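Local coordinates for ESX secretion system protein YukD (Bacillus subtilis, PDB 2BPS) that is a ubiquitin-like protein required for secretion of YukE and probably a component or regulator of the ESX/ESAT-6-like secretion system, at residues R47-V60 / D69-L81. Numbering follows the deposited sequence.
Sequences REGHWIRVVNKDKV and DCGITNGDRLEIL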
loop_
_atom_site.group_PDB
_atom_site.type_symbol
_atom_site.label_atom_id
_atom_site.label_comp_id
_atom_site.label_asym_id
_atom_site.label_seq_id
_atom_site.Cartn_x
_atom_site.Cartn_y
_atom_site.Cartn_z
ATOM N N ARG A 47 10.279 5.768 -3.226
ATOM C CA ARG A 47 11.569 5.104 -3.211
ATOM C C ARG A 47 11.543 3.816 -4.008
ATOM O O ARG A 47 10.579 3.056 -3.963
ATOM C CB ARG A 47 11.983 4.813 -1.774
ATOM C CG ARG A 47 13.430 4.390 -1.613
ATOM C CD ARG A 47 13.775 4.308 -0.142
ATOM N NE ARG A 47 13.093 5.374 0.588
ATOM C CZ ARG A 47 13.197 5.584 1.896
ATOM N NH1 ARG A 47 12.524 6.584 2.458
ATOM N NH2 ARG A 47 13.973 4.799 2.642
ATOM N N GLU A 48 12.622 3.585 -4.739
ATOM C CA GLU A 48 12.766 2.396 -5.559
ATOM C C GLU A 48 12.591 1.152 -4.700
ATOM O O GLU A 48 12.705 1.212 -3.477
ATOM C CB GLU A 48 14.147 2.410 -6.223
ATOM C CG GLU A 48 14.565 1.106 -6.882
ATOM C CD GLU A 48 15.564 0.322 -6.044
ATOM O OE1 GLU A 48 15.868 -0.838 -6.407
ATOM O OE2 GLU A 48 16.049 0.868 -5.028
ATOM N N GLY A 49 12.306 0.027 -5.343
ATOM C CA GLY A 49 12.121 -1.207 -4.608
ATOM C C GLY A 49 10.658 -1.435 -4.303
ATOM O O GLY A 49 10.181 -2.571 -4.302
ATOM N N HIS A 50 9.943 -0.344 -4.051
ATOM C CA HIS A 50 8.524 -0.404 -3.733
ATOM C C HIS A 50 8.241 -1.378 -2.590
ATOM O O HIS A 50 7.502 -2.346 -2.750
ATOM C CB HIS A 50 7.722 -0.813 -4.972
ATOM C CG HIS A 50 7.789 0.181 -6.091
ATOM N ND1 HIS A 50 7.778 1.544 -5.877
ATOM C CD2 HIS A 50 7.821 0.011 -7.435
ATOM C CE1 HIS A 50 7.799 2.171 -7.041
ATOM N NE2 HIS A 50 7.825 1.264 -8.001
ATOM N N TRP A 51 8.829 -1.120 -1.428
ATOM C CA TRP A 51 8.619 -1.997 -0.289
ATOM C C TRP A 51 7.549 -1.456 0.656
ATOM O O TRP A 51 7.503 -0.256 0.965
ATOM C CB TRP A 51 9.937 -2.228 0.465
ATOM C CG TRP A 51 11.003 -2.844 -0.393
ATOM C CD1 TRP A 51 11.941 -2.182 -1.133
ATOM C CD2 TRP A 51 11.199 -4.240 -0.657
ATOM N NE1 TRP A 51 12.707 -3.078 -1.844
ATOM C CE2 TRP A 51 12.272 -4.346 -1.571
ATOM C CE3 TRP A 51 10.571 -5.409 -0.215
ATOM C CZ2 TRP A 51 12.733 -5.578 -2.051
ATOM C CZ3 TRP A 51 11.029 -6.637 -0.694
ATOM C CH2 TRP A 51 12.100 -6.709 -1.602
ATOM N N ILE A 52 6.685 -2.369 1.095
ATOM C CA ILE A 52 5.578 -2.073 1.997
ATOM C C ILE A 52 5.685 -2.876 3.279
ATOM O O ILE A 52 6.130 -4.022 3.283
ATOM C CB ILE A 52 4.205 -2.412 1.338
ATOM C CG1 ILE A 52 3.729 -1.235 0.497
ATOM C CG2 ILE A 52 3.168 -2.772 2.390
ATOM C CD1 ILE A 52 4.574 -0.985 -0.710
ATOM N N ARG A 53 5.254 -2.260 4.366
ATOM C CA ARG A 53 5.265 -2.903 5.667
ATOM C C ARG A 53 3.844 -2.931 6.170
ATOM O O ARG A 53 3.215 -1.883 6.265
ATOM C CB ARG A 53 6.102 -2.096 6.644
ATOM C CG ARG A 53 5.995 -2.589 8.052
ATOM C CD ARG A 53 6.528 -1.572 9.045
ATOM N NE ARG A 53 6.351 -2.077 10.401
ATOM C CZ ARG A 53 6.069 -1.322 11.454
ATOM N NH1 ARG A 53 5.921 -1.885 12.646
ATOM N NH2 ARG A 53 5.931 -0.009 11.317
ATOM N N VAL A 54 3.315 -4.111 6.469
ATOM C CA VAL A 54 1.964 -4.158 7.004
ATOM C C VAL A 54 2.129 -3.967 8.490
ATOM O O VAL A 54 2.426 -4.896 9.227
ATOM C CB VAL A 54 1.267 -5.475 6.743
ATOM C CG1 VAL A 54 -0.107 -5.456 7.396
ATOM C CG2 VAL A 54 1.140 -5.691 5.250
ATOM N N VAL A 55 1.949 -2.725 8.902
ATOM C CA VAL A 55 2.101 -2.313 10.279
ATOM C C VAL A 55 1.488 -3.228 11.332
ATOM O O VAL A 55 2.172 -3.682 12.251
ATOM C CB VAL A 55 1.533 -0.910 10.439
ATOM C CG1 VAL A 55 1.748 -0.418 11.847
ATOM C CG2 VAL A 55 2.193 0.014 9.423
ATOM N N ASN A 56 0.196 -3.487 11.201
ATOM C CA ASN A 56 -0.516 -4.318 12.157
ATOM C C ASN A 56 -0.012 -5.757 12.193
ATOM O O ASN A 56 -0.338 -6.511 13.112
ATOM C CB ASN A 56 -2.020 -4.285 11.851
ATOM C CG ASN A 56 -2.344 -4.661 10.407
ATOM O OD1 ASN A 56 -2.838 -5.753 10.131
ATOM N ND2 ASN A 56 -2.068 -3.748 9.482
ATOM N N LYS A 57 0.781 -6.137 11.201
ATOM C CA LYS A 57 1.303 -7.488 11.156
ATOM C C LYS A 57 2.806 -7.513 11.160
ATOM O O LYS A 57 3.404 -8.574 11.064
ATOM C CB LYS A 57 0.786 -8.213 9.919
ATOM C CG LYS A 57 -0.651 -8.648 10.041
ATOM C CD LYS A 57 -1.181 -9.198 8.738
ATOM C CE LYS A 57 -2.666 -9.573 8.861
ATOM N NZ LYS A 57 -3.297 -9.851 7.530
ATOM N N ASP A 58 3.427 -6.349 11.251
ATOM C CA ASP A 58 4.877 -6.295 11.265
ATOM C C ASP A 58 5.554 -7.212 10.237
ATOM O O ASP A 58 6.422 -8.018 10.578
ATOM C CB ASP A 58 5.375 -6.648 12.655
ATOM C CG ASP A 58 6.139 -5.528 13.280
ATOM O OD1 ASP A 58 7.151 -5.119 12.675
ATOM O OD2 ASP A 58 5.726 -5.057 14.362
ATOM N N LYS A 59 5.142 -7.108 8.982
ATOM C CA LYS A 59 5.751 -7.898 7.928
ATOM C C LYS A 59 5.896 -7.050 6.655
ATOM O O LYS A 59 4.991 -6.304 6.280
ATOM C CB LYS A 59 4.930 -9.164 7.657
ATOM C CG LYS A 59 5.493 -9.999 6.509
ATOM C CD LYS A 59 5.027 -11.435 6.571
ATOM C CE LYS A 59 5.628 -12.260 5.435
ATOM N NZ LYS A 59 5.475 -13.737 5.647
ATOM N N VAL A 60 7.048 -7.150 6.004
ATOM C CA VAL A 60 7.291 -6.381 4.794
ATOM C C VAL A 60 7.100 -7.230 3.529
ATOM O O VAL A 60 7.429 -8.416 3.515
ATOM C CB VAL A 60 8.708 -5.779 4.818
ATOM C CG1 VAL A 60 9.082 -5.275 3.447
ATOM C CG2 VAL A 60 8.765 -4.636 5.817
ATOM N N ASP A 69 -2.020 -12.717 -2.305
ATOM C CA ASP A 69 -0.906 -13.607 -1.964
ATOM C C ASP A 69 -0.157 -13.159 -0.693
ATOM O O ASP A 69 0.679 -13.895 -0.160
ATOM C CB ASP A 69 0.087 -13.690 -3.141
ATOM C CG ASP A 69 -0.491 -14.412 -4.360
ATOM O OD1 ASP A 69 -1.713 -14.681 -4.361
ATOM O OD2 ASP A 69 0.274 -14.694 -5.316
ATOM N N CYS A 70 -0.449 -11.954 -0.212
ATOM C CA CYS A 70 0.202 -11.442 0.980
ATOM C C CYS A 70 -0.748 -11.466 2.154
ATOM O O CYS A 70 -0.435 -10.950 3.224
ATOM C CB CYS A 70 0.686 -10.025 0.735
ATOM S SG CYS A 70 1.867 -9.949 -0.598
ATOM N N GLY A 71 -1.913 -12.070 1.946
ATOM C CA GLY A 71 -2.900 -12.157 3.006
ATOM C C GLY A 71 -3.373 -10.795 3.469
ATOM O O GLY A 71 -3.991 -10.670 4.517
ATOM N N ILE A 72 -3.079 -9.767 2.684
ATOM C CA ILE A 72 -3.487 -8.414 3.014
ATOM C C ILE A 72 -5.003 -8.276 2.852
ATOM O O ILE A 72 -5.542 -8.513 1.777
ATOM C CB ILE A 72 -2.720 -7.422 2.113
ATOM C CG1 ILE A 72 -1.258 -7.398 2.564
ATOM C CG2 ILE A 72 -3.359 -6.041 2.154
ATOM C CD1 ILE A 72 -0.341 -6.604 1.688
ATOM N N THR A 73 -5.686 -7.905 3.934
ATOM C CA THR A 73 -7.148 -7.767 3.926
ATOM C C THR A 73 -7.622 -6.504 4.606
ATOM O O THR A 73 -6.820 -5.727 5.122
ATOM C CB THR A 73 -7.823 -8.907 4.679
ATOM O OG1 THR A 73 -6.827 -9.863 5.051
ATOM C CG2 THR A 73 -8.905 -9.558 3.819
ATOM N N ASN A 74 -8.938 -6.332 4.638
ATOM C CA ASN A 74 -9.530 -5.161 5.257
ATOM C C ASN A 74 -8.927 -4.969 6.635
ATOM O O ASN A 74 -8.638 -5.942 7.317
ATOM C CB ASN A 74 -11.040 -5.334 5.374
ATOM C CG ASN A 74 -11.607 -6.224 4.285
ATOM O OD1 ASN A 74 -11.460 -7.444 4.336
ATOM N ND2 ASN A 74 -12.244 -5.621 3.286
ATOM N N GLY A 75 -8.727 -3.715 7.031
ATOM C CA GLY A 75 -8.162 -3.434 8.335
ATOM C C GLY A 75 -6.663 -3.230 8.290
ATOM O O GLY A 75 -6.117 -2.483 9.104
ATOM N N ASP A 76 -5.991 -3.893 7.351
ATOM C CA ASP A 76 -4.540 -3.763 7.207
ATOM C C ASP A 76 -4.089 -2.327 6.912
ATOM O O ASP A 76 -4.743 -1.581 6.174
ATOM C CB ASP A 76 -4.020 -4.690 6.095
ATOM C CG ASP A 76 -3.972 -6.141 6.522
ATOM O OD1 ASP A 76 -4.327 -6.407 7.689
ATOM O OD2 ASP A 76 -3.580 -7.004 5.702
ATOM N N ARG A 77 -2.963 -1.946 7.499
ATOM C CA ARG A 77 -2.409 -0.620 7.292
ATOM C C ARG A 77 -1.088 -0.825 6.569
ATOM O O ARG A 77 -0.183 -1.480 7.099
ATOM C CB ARG A 77 -2.175 0.063 8.643
ATOM C CG ARG A 77 -1.750 1.519 8.573
ATOM C CD ARG A 77 -1.380 2.003 9.965
ATOM N NE ARG A 77 -1.071 3.434 10.020
ATOM C CZ ARG A 77 -1.898 4.371 10.484
ATOM N NH1 ARG A 77 -1.519 5.645 10.491
ATOM N NH2 ARG A 77 -3.100 4.037 10.946
ATOM N N LEU A 78 -0.977 -0.298 5.352
ATOM C CA LEU A 78 0.268 -0.454 4.607
ATOM C C LEU A 78 1.116 0.804 4.720
ATOM O O LEU A 78 0.695 1.899 4.349
ATOM C CB LEU A 78 0.010 -0.771 3.125
ATOM C CG LEU A 78 -0.878 -1.961 2.744
ATOM C CD1 LEU A 78 -0.587 -2.352 1.299
ATOM C CD2 LEU A 78 -0.629 -3.141 3.658
ATOM N N GLU A 79 2.314 0.633 5.251
ATOM C CA GLU A 79 3.240 1.735 5.423
ATOM C C GLU A 79 4.176 1.625 4.236
ATOM O O GLU A 79 4.854 0.610 4.073
ATOM C CB GLU A 79 4.001 1.547 6.740
ATOM C CG GLU A 79 4.935 2.649 7.173
ATOM C CD GLU A 79 5.665 2.290 8.474
ATOM O OE1 GLU A 79 6.863 1.903 8.429
ATOM O OE2 GLU A 79 5.029 2.381 9.549
ATOM N N ILE A 80 4.175 2.642 3.381
ATOM C CA ILE A 80 5.058 2.647 2.222
ATOM C C ILE A 80 6.433 3.033 2.729
ATOM O O ILE A 80 6.583 4.040 3.418
ATOM C CB ILE A 80 4.618 3.679 1.177
ATOM C CG1 ILE A 80 3.321 3.214 0.506
ATOM C CG2 ILE A 80 5.726 3.887 0.154
ATOM C CD1 ILE A 80 2.632 4.280 -0.325
ATOM N N LEU A 81 7.438 2.231 2.409
ATOM C CA LEU A 81 8.772 2.546 2.876
ATOM C C LEU A 81 9.452 3.438 1.853
ATOM O O LEU A 81 9.028 3.429 0.674
ATOM C CB LEU A 81 9.590 1.268 3.087
ATOM C CG LEU A 81 9.053 0.182 4.033
ATOM C CD1 LEU A 81 9.969 -1.008 3.984
ATOM C CD2 LEU A 81 8.947 0.693 5.459
ATOM O OXT LEU A 81 10.410 4.128 2.250
HETATM O O HOH W 1 10.529 1.009 -0.862
#
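The guanidinium of R53 meets E79 at its edge: NH2 gives OE2 a weak, bent hydrogen bond of 3.1 Å, within a salt bridge. The two side chains lie side by side, extended and pointing the same way, but their flat ends are turned 65° apart. At the same guanidinium's edge lies the carboxylate of D58, held by NH1 in a weak salt bridge, while CA of V55 sits over one face. R47 behaves differently: OXT of L81 lies over the centre of one guanidinium face, 3.2 Å from NH1, so charge alone pairs them and no N-H points at the oxygen; this arginine is poorly ordered.

Strands 51-54 and 77-80 pair antiparallel, with R53 opposite E79 as the hydrogen-bonded pair: R53 N to E79 O and E79 N to R53 O, both 2.9 Å. L81 N to W51 O (2.9 Å) and V55 N to R77 O (3.1 Å) extend the ladder. On the face turned to helix 31-39, CG2 of V54 packs alongside CD2 of L78 at 3.5 Å, and CG2 of I52 reaches CB of L78. On the face that carries R53 and E79, V55 lies just past the strand; with its CG1 anti to the backbone N (chi1 -177°), CG2 is the branch that comes to 3.6 Å from CB of E79. At the turn T73-D76, the weak salt bridge from K57 NZ reaches OD2 of D76, which also accepts from T73 N, above the carboxylate plane.

Strand 77-80 is the C-terminal strand of the ubiquitin-like sheet, lying between 4-10 and 51-54. Its chemistry is two-sided: an apolar face closes against the helix, whereas E79, itself buried, has its charge answered by R53, which probably favours the ionised carboxylate.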